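Local coordinates for substrate-binding protein (Synechococcus sp., PDB 6WPN), which probably binds a sugar or oligosaccharide in the periplasm, as solute-binding proteins of sugar uptake systems do, at residues 270-275 and 358-363; 143-148 and 365-370. All blocks are in the same frame, centred on the assembly; numbering follows the deposited sequence.

Both contacts use the helix 359-374. Its N-terminal end, Ala-360 and Gln-363, meets the end of helix 265-274 in interaction 1, at the surface; about two turns further on, Ala-367 and Leu-370 settle on strand 137-149 in interaction 2. The centre of interaction 1 lies about 23 Å, and that of interaction 2 about 14 Å, from the centre of the chain, and the two contact centres are about 13 Å apart. Polar amides hold the outer contact, whereas leucine and alanine make the inner one. The two also touch directly: Ile-271 CD1, on the helix of interaction 1, packs at 4.0 Å on Leu-147 CD1 of the strand in interaction 2.

Interaction 1: 270-275 and 358-363; sequences SIQTNA and NPAEAQ
The backbones come closest where Gln-272, near the end of helix 265-274, faces Ala-360 in the first turn of helix 359-374, with CA atoms 7.3 Å apart. Gln-272 spans this gap and is the one residue of its segment that makes the contact. Its CG stands anti to the carbonyl carbon (chi1 -73°), and the extended chain beyond CG carries the amide across to the other helix. There NE2 gives two hydrogen bonds. One goes to Gln-363 OE1 at 2.9 Å, entering in the carbonyl plane on a lone pair; the amide planes of the two glutamines are only 18° apart, and their side chains slide past each other in opposite directions. The other goes to the backbone, Gln-272 NE2 to Ala-360 O at 2.9 Å, less straight (149° at the hydrogen) and tilted from the carbonyl plane. The two bonds restrain the rotation of the amide, whose OE1 takes a weak hydrogen bond from Arg-269 NH1 and lies 3.6 Å from Ala-360 CB, a small methyl that lets the amide come close. Ala-360 O belongs to the start of a helix that Asn-358 caps: the N-cap side chain accepts from Glu-361 N through OD1 at 2.8 Å, a classic use of asparagine, and Pro-359 follows in the first turn, where its missing N-H costs nothing. Were Gln-272 an alanine, Gln-363 OE1 and Ala-360 O would probably lose their shared donor, and the space bridged by the amide would be left unfilled. Gln-363 suits its place because an amide has two ends: OE1 accepts from Gln-272, while NE2 donates to Ala-279 O in the short helix 276-280, tying a third element to the pair.

Interaction 2: 143-148 and 365-370; sequences VRLSLV and RDARLL
Leu-145 turns its CG anti to the carbonyl carbon (chi1 -49°), sending both methyls toward the helix, while Leu-370 holds CG anti to its backbone N (chi1 -164°) and meets it at an oblique angle. The fork of Leu-145 divides the work. Its CD1 lies 4.0 Å from Ala-367 CB and also comes against the backbone there, at 3.2 Å from Ala-367 O, a tight approach for a methyl. The other branch, CD2, sits 4.0 Å from Leu-370 CG. Helix and strand are layers of an alpha/beta solute-binding fold: strand 137-149 belongs to the mixed sheet, where Leu-145 and Leu-147 bond through their backbones to strand 260-263, and helix 359-374 packs over the sheet. Alanine suits position 367 because a short side chain lets the helix backbone come near, CA to CA 7.7 Å from Leu-145; its methyl also touches Pro-284, Ala-265 and Leu-268. The contact is apolar packing: the methyls of Leu-145 meet the CB of Ala-367 and the CB and CG of Leu-370, and no hydrogen bond links the two segments. One turn after Ala-367, the hydroxyl of Ser-371 is hydrogen-bonded to Val-143 O, adding a polar tie beside the apolar contact.

Interaction 1: 270-275 and 358-363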
ATOM      1  N   SER A 270      -5.676  -0.264  17.121  1.00 51.24           N
ATOM      2  CA  SER A 270      -6.663  -1.328  17.264  1.00 51.19           C
ATOM      3  C   SER A 270      -6.057  -2.558  17.928  1.00 44.99           C
ATOM      4  O   SER A 270      -6.762  -3.285  18.636  1.00 49.51           O
ATOM      5  CB  SER A 270      -7.272  -1.684  15.906  1.00 46.09           C
ATOM      6  OG  SER A 270      -6.267  -1.996  14.966  1.00 61.21           O
ATOM      7  N   ILE A 271      -4.759  -2.797  17.733  1.00 43.26           N
ATOM      8  CA  ILE A 271      -4.077  -3.834  18.501  1.00 51.74           C
ATOM      9  C   ILE A 271      -4.108  -3.488  19.982  1.00 60.29           C
ATOM     10  O   ILE A 271      -4.320  -4.358  20.836  1.00 59.80           O
ATOM     11  CB  ILE A 271      -2.630  -4.012  18.006  1.00 60.04           C
ATOM     12  CG1 ILE A 271      -2.602  -4.562  16.585  1.00 65.94           C
ATOM     13  CG2 ILE A 271      -1.841  -4.923  18.941  1.00 59.91           C
ATOM     14  CD1 ILE A 271      -1.191  -4.725  16.048  1.00 70.24           C
ATOM     15  N   GLN A 272      -3.875  -2.213  20.311  1.00 60.10           N
ATOM     16  CA  GLN A 272      -3.893  -1.791  21.706  1.00 54.74           C
ATOM     17  C   GLN A 272      -5.233  -2.099  22.351  1.00 62.87           C
ATOM     18  O   GLN A 272      -5.286  -2.572  23.491  1.00 78.75           O
ATOM     19  CB  GLN A 272      -3.584  -0.297  21.816  1.00 43.60           C
ATOM     20  CG  GLN A 272      -2.135   0.064  21.556  1.00 46.78           C
ATOM     21  CD  GLN A 272      -1.886   1.560  21.606  1.00 46.04           C
ATOM     22  OE1 GLN A 272      -2.804   2.350  21.814  1.00 52.91           O
ATOM     23  NE2 GLN A 272      -0.631   1.952  21.438  1.00 50.99           N
ATOM     24  N   THR A 273      -6.329  -1.854  21.631  1.00 67.40           N
ATOM     25  CA  THR A 273      -7.655  -2.090  22.189  1.00 61.18           C
ATOM     26  C   THR A 273      -8.038  -3.564  22.131  1.00 63.29           C
ATOM     27  O   THR A 273      -8.602  -4.098  23.091  1.00 71.55           O
ATOM     28  CB  THR A 273      -8.692  -1.245  21.449  1.00 60.71           C
ATOM     29  OG1 THR A 273      -8.685  -1.586  20.057  1.00 71.96           O
ATOM     30  CG2 THR A 273      -8.380   0.235  21.593  1.00 62.96           C
ATOM     31  N   ASN A 274      -7.720  -4.244  21.028  1.00 62.46           N
ATOM     32  CA  ASN A 274      -8.171  -5.620  20.850  1.00 59.80           C
ATOM     33  C   ASN A 274      -7.277  -6.632  21.556  1.00 51.03           C
ATOM     34  O   ASN A 274      -7.762  -7.681  21.987  1.00 61.30           O
ATOM     35  CB  ASN A 274      -8.252  -5.957  19.358  1.00 61.46           C
ATOM     36  CG  ASN A 274      -9.397  -5.244  18.660  1.00 64.73           C
ATOM     37  OD1 ASN A 274     -10.353  -4.798  19.295  1.00 64.45           O
ATOM     38  ND2 ASN A 274      -9.296  -5.122  17.342  1.00 70.52           N
ATOM     39  N   ALA A 275      -5.987  -6.346  21.699  1.00 41.94           N
ATOM     40  CA  ALA A 275      -5.046  -7.287  22.312  1.00 44.21           C
ATOM     41  C   ALA A 275      -3.992  -6.515  23.084  1.00 44.81           C
ATOM     42  O   ALA A 275      -2.845  -6.377  22.640  1.00 47.31           O
ATOM     43  CB  ALA A 275      -4.395  -8.181  21.255  1.00 46.43           C
ATOM     44  N   ASN A 358       0.357   8.482  28.351  1.00 60.25           N
ATOM     45  CA  ASN A 358       0.463   7.105  28.809  1.00 56.31           C
ATOM     46  C   ASN A 358       1.335   6.343  27.823  1.00 53.21           C
ATOM     47  O   ASN A 358       1.594   6.830  26.716  1.00 51.03           O
ATOM     48  CB  ASN A 358      -0.918   6.449  28.940  1.00 54.04           C
ATOM     49  CG  ASN A 358      -1.749   6.587  27.688  1.00 57.39           C
ATOM     50  OD1 ASN A 358      -1.403   6.047  26.639  1.00 62.67           O
ATOM     51  ND2 ASN A 358      -2.853   7.313  27.790  1.00 68.76           N
ATOM     52  N   PRO A 359       1.829   5.159  28.204  1.00 50.87           N
ATOM     53  CA  PRO A 359       2.667   4.385  27.270  1.00 45.63           C
ATOM     54  C   PRO A 359       1.979   4.048  25.959  1.00 46.03           C
ATOM     55  O   PRO A 359       2.658   3.923  24.932  1.00 45.68           O
ATOM     56  CB  PRO A 359       2.988   3.116  28.070  1.00 42.82           C
ATOM     57  CG  PRO A 359       2.901   3.545  29.494  1.00 50.23           C
ATOM     58  CD  PRO A 359       1.783   4.539  29.541  1.00 46.56           C
ATOM     59  N   ALA A 360       0.651   3.908  25.958  1.00 46.58           N
ATOM     60  CA  ALA A 360      -0.065   3.601  24.722  1.00 39.29           C
ATOM     61  C   ALA A 360       0.059   4.739  23.715  1.00 40.83           C
ATOM     62  O   ALA A 360       0.347   4.511  22.532  1.00 47.86           O
ATOM     63  CB  ALA A 360      -1.536   3.308  25.024  1.00 39.76           C
ATOM     64  N   GLU A 361      -0.171   5.975  24.161  1.00 44.93           N
ATOM     65  CA  GLU A 361       0.014   7.116  23.274  1.00 49.44           C
ATOM     66  C   GLU A 361       1.469   7.264  22.854  1.00 49.25           C
ATOM     67  O   GLU A 361       1.749   7.677  21.724  1.00 43.72           O
ATOM     68  CB  GLU A 361      -0.466   8.398  23.952  1.00 46.63           C
ATOM     69  CG  GLU A 361      -1.971   8.500  24.105  1.00 53.31           C
ATOM     70  CD  GLU A 361      -2.396   9.826  24.702  1.00 69.01           C
ATOM     71  OE1 GLU A 361      -1.658  10.823  24.525  1.00 73.87           O
ATOM     72  OE2 GLU A 361      -3.463   9.878  25.351  1.00 73.34           O
ATOM     73  N   ALA A 362       2.404   6.932  23.748  1.00 51.95           N
ATOM     74  CA  ALA A 362       3.819   6.992  23.402  1.00 46.95           C
ATOM     75  C   ALA A 362       4.158   5.980  22.316  1.00 51.21           C
ATOM     76  O   ALA A 362       4.909   6.291  21.383  1.00 46.52           O
ATOM     77  CB  ALA A 362       4.675   6.764  24.647  1.00 41.18           C
ATOM     78  N   GLN A 363       3.606   4.769  22.418  1.00 44.12           N
ATOM     79  CA  GLN A 363       3.806   3.765  21.378  1.00 46.11           C
ATOM     80  C   GLN A 363       3.275   4.246  20.032  1.00 40.41           C
ATOM     81  O   GLN A 363       3.945   4.099  19.003  1.00 41.29           O
ATOM     82  CB  GLN A 363       3.130   2.458  21.790  1.00 44.46           C
ATOM     83  CG  GLN A 363       3.405   1.287  20.868  1.00 34.22           C
ATOM     84  CD  GLN A 363       2.727   0.022  21.348  1.00 45.77           C
ATOM     85  OE1 GLN A 363       1.535   0.024  21.652  1.00 42.33           O
ATOM     86  NE2 GLN A 363       3.488  -1.061  21.444  1.00 34.65           N
TER

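Interaction 2: 143-148 and 365-370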
ATOM      1  N   VAL A 143       3.470   4.639   5.012  1.00 48.03           N
ATOM      2  CA  VAL A 143       4.708   3.873   5.081  1.00 47.28           C
ATOM      3  C   VAL A 143       4.491   2.801   6.140  1.00 43.90           C
ATOM      4  O   VAL A 143       4.377   3.113   7.332  1.00 50.14           O
ATOM      5  CB  VAL A 143       5.912   4.760   5.418  1.00 43.05           C
ATOM      6  CG1 VAL A 143       7.173   3.923   5.498  1.00 47.23           C
ATOM      7  CG2 VAL A 143       6.055   5.866   4.380  1.00 43.15           C
ATOM      8  N   ARG A 144       4.435   1.542   5.721  1.00 39.45           N
ATOM      9  CA  ARG A 144       4.217   0.448   6.660  1.00 47.14           C
ATOM     10  C   ARG A 144       5.506   0.091   7.391  1.00 45.27           C
ATOM     11  O   ARG A 144       6.590   0.062   6.801  1.00 47.09           O
ATOM     12  CB  ARG A 144       3.644  -0.778   5.952  1.00 51.01           C
ATOM     13  CG  ARG A 144       4.574  -1.454   4.985  1.00 58.99           C
ATOM     14  CD  ARG A 144       3.932  -2.704   4.419  1.00 64.17           C
ATOM     15  NE  ARG A 144       4.778  -3.291   3.390  1.00 77.28           N
ATOM     16  CZ  ARG A 144       4.654  -3.039   2.091  1.00 84.68           C
ATOM     17  NH1 ARG A 144       3.701  -2.221   1.659  1.00 87.00           N
ATOM     18  NH2 ARG A 144       5.475  -3.615   1.220  1.00 89.50           N
ATOM     19  N   LEU A 145       5.386  -0.143   8.691  1.00 42.23           N
ATOM     20  CA  LEU A 145       6.517  -0.497   9.531  1.00 42.17           C
ATOM     21  C   LEU A 145       6.510  -1.994   9.831  1.00 42.54           C
ATOM     22  O   LEU A 145       5.650  -2.750   9.374  1.00 44.71           O
ATOM     23  CB  LEU A 145       6.481   0.316  10.823  1.00 43.22           C
ATOM     24  CG  LEU A 145       6.286   1.825  10.666  1.00 45.56           C
ATOM     25  CD1 LEU A 145       5.996   2.452  12.014  1.00 37.38           C
ATOM     26  CD2 LEU A 145       7.498   2.469  10.014  1.00 38.34           C
ATOM     27  N   SER A 146       7.503  -2.430  10.602  1.00 44.80           N
ATOM     28  CA  SER A 146       7.555  -3.784  11.142  1.00 42.04           C
ATOM     29  C   SER A 146       7.099  -3.731  12.595  1.00 35.15           C
ATOM     30  O   SER A 146       7.806  -3.191  13.450  1.00 35.42           O
ATOM     31  CB  SER A 146       8.959  -4.377  11.036  1.00 39.67           C
ATOM     32  OG  SER A 146       9.319  -4.614   9.688  1.00 45.51           O
ATOM     33  N   LEU A 147       5.899  -4.238  12.868  1.00 34.84           N
ATOM     34  CA  LEU A 147       5.441  -4.395  14.244  1.00 34.80           C
ATOM     35  C   LEU A 147       5.999  -5.699  14.804  1.00 34.80           C
ATOM     36  O   LEU A 147       5.627  -6.785  14.351  1.00 34.93           O
ATOM     37  CB  LEU A 147       3.918  -4.362  14.306  1.00 36.34           C
ATOM     38  CG  LEU A 147       3.287  -3.095  13.724  1.00 44.07           C
ATOM     39  CD1 LEU A 147       1.774  -3.107  13.901  1.00 39.12           C
ATOM     40  CD2 LEU A 147       3.891  -1.849  14.350  1.00 35.41           C
ATOM     41  N   VAL A 148       6.912  -5.602  15.769  1.00 37.48           N
ATOM     42  CA  VAL A 148       7.669  -6.752  16.255  1.00 41.79           C
ATOM     43  C   VAL A 148       7.183  -7.130  17.648  1.00 41.28           C
ATOM     44  O   VAL A 148       7.179  -6.295  18.562  1.00 43.04           O
ATOM     45  CB  VAL A 148       9.177  -6.456  16.262  1.00 40.86           C
ATOM     46  CG1 VAL A 148       9.937  -7.576  16.941  1.00 40.14           C
ATOM     47  CG2 VAL A 148       9.663  -6.260  14.839  1.00 41.91           C
ATOM     48  N   ARG A 365       2.837   7.313  19.087  1.00 45.71           N
ATOM     49  CA  ARG A 365       3.701   8.396  18.647  1.00 42.72           C
ATOM     50  C   ARG A 365       5.000   7.852  18.060  1.00 43.21           C
ATOM     51  O   ARG A 365       5.476   8.350  17.033  1.00 40.25           O
ATOM     52  CB  ARG A 365       3.961   9.342  19.823  1.00 46.84           C
ATOM     53  CG  ARG A 365       4.755  10.593  19.506  1.00 42.28           C
ATOM     54  CD  ARG A 365       6.224  10.380  19.769  1.00 44.30           C
ATOM     55  NE  ARG A 365       6.963  11.636  19.745  1.00 67.74           N
ATOM     56  CZ  ARG A 365       7.507  12.200  20.818  1.00 71.91           C
ATOM     57  NH1 ARG A 365       7.394  11.609  22.004  1.00 76.11           N
ATOM     58  NH2 ARG A 365       8.171  13.345  20.703  1.00 69.48           N
ATOM     59  N   ASP A 366       5.575   6.818  18.690  1.00 36.08           N
ATOM     60  CA  ASP A 366       6.792   6.200  18.168  1.00 39.63           C
ATOM     61  C   ASP A 366       6.574   5.637  16.770  1.00 45.67           C
ATOM     62  O   ASP A 366       7.458   5.732  15.907  1.00 48.74           O
ATOM     63  CB  ASP A 366       7.278   5.084  19.096  1.00 41.63           C
ATOM     64  CG  ASP A 366       7.682   5.584  20.471  1.00 55.51           C
ATOM     65  OD1 ASP A 366       8.001   6.789  20.610  1.00 61.33           O
ATOM     66  OD2 ASP A 366       7.692   4.758  21.414  1.00 54.41           O
ATOM     67  N   ALA A 367       5.414   5.024  16.531  1.00 37.60           N
ATOM     68  CA  ALA A 367       5.155   4.436  15.223  1.00 32.56           C
ATOM     69  C   ALA A 367       4.962   5.516  14.166  1.00 39.07           C
ATOM     70  O   ALA A 367       5.545   5.441  13.080  1.00 41.75           O
ATOM     71  CB  ALA A 367       3.937   3.518  15.299  1.00 31.85           C
ATOM     72  N   ARG A 368       4.162   6.542  14.473  1.00 44.83           N
ATOM     73  CA  ARG A 368       3.929   7.602  13.494  1.00 41.92           C
ATOM     74  C   ARG A 368       5.221   8.340  13.162  1.00 43.36           C
ATOM     75  O   ARG A 368       5.450   8.719  12.008  1.00 40.67           O
ATOM     76  CB  ARG A 368       2.880   8.589  14.009  1.00 35.85           C
ATOM     77  CG  ARG A 368       1.487   8.021  14.196  1.00 42.23           C
ATOM     78  CD  ARG A 368       0.569   9.079  14.776  1.00 39.37           C
ATOM     79  NE  ARG A 368       0.446  10.211  13.862  1.00 46.29           N
ATOM     80  CZ  ARG A 368       0.002  11.413  14.208  1.00 44.41           C
ATOM     81  NH1 ARG A 368      -0.360  11.658  15.462  1.00 41.38           N
ATOM     82  NH2 ARG A 368      -0.067  12.376  13.298  1.00 45.41           N
ATOM     83  N   LEU A 369       6.080   8.542  14.160  1.00 39.68           N
ATOM     84  CA  LEU A 369       7.338   9.241  13.927  1.00 47.17           C
ATOM     85  C   LEU A 369       8.283   8.405  13.078  1.00 47.87           C
ATOM     86  O   LEU A 369       9.010   8.942  12.235  1.00 49.16           O
ATOM     87  CB  LEU A 369       7.992   9.594  15.260  1.00 47.76           C
ATOM     88  CG  LEU A 369       9.154  10.580  15.204  1.00 43.84           C
ATOM     89  CD1 LEU A 369       8.705  11.865  14.543  1.00 50.28           C
ATOM     90  CD2 LEU A 369       9.670  10.843  16.605  1.00 39.45           C
ATOM     91  N   LEU A 370       8.296   7.089  13.294  1.00 39.15           N
ATOM     92  CA  LEU A 370       9.137   6.227  12.474  1.00 42.37           C
ATOM     93  C   LEU A 370       8.654   6.203  11.025  1.00 42.94           C
ATOM     94  O   LEU A 370       9.468   6.198  10.095  1.00 45.38           O
ATOM     95  CB  LEU A 370       9.168   4.823  13.076  1.00 45.76           C
ATOM     96  CG  LEU A 370      10.266   3.877  12.603  1.00 49.61           C
ATOM     97  CD1 LEU A 370      11.591   4.607  12.545  1.00 38.66           C
ATOM     98  CD2 LEU A 370      10.358   2.697  13.562  1.00 49.37           C
TER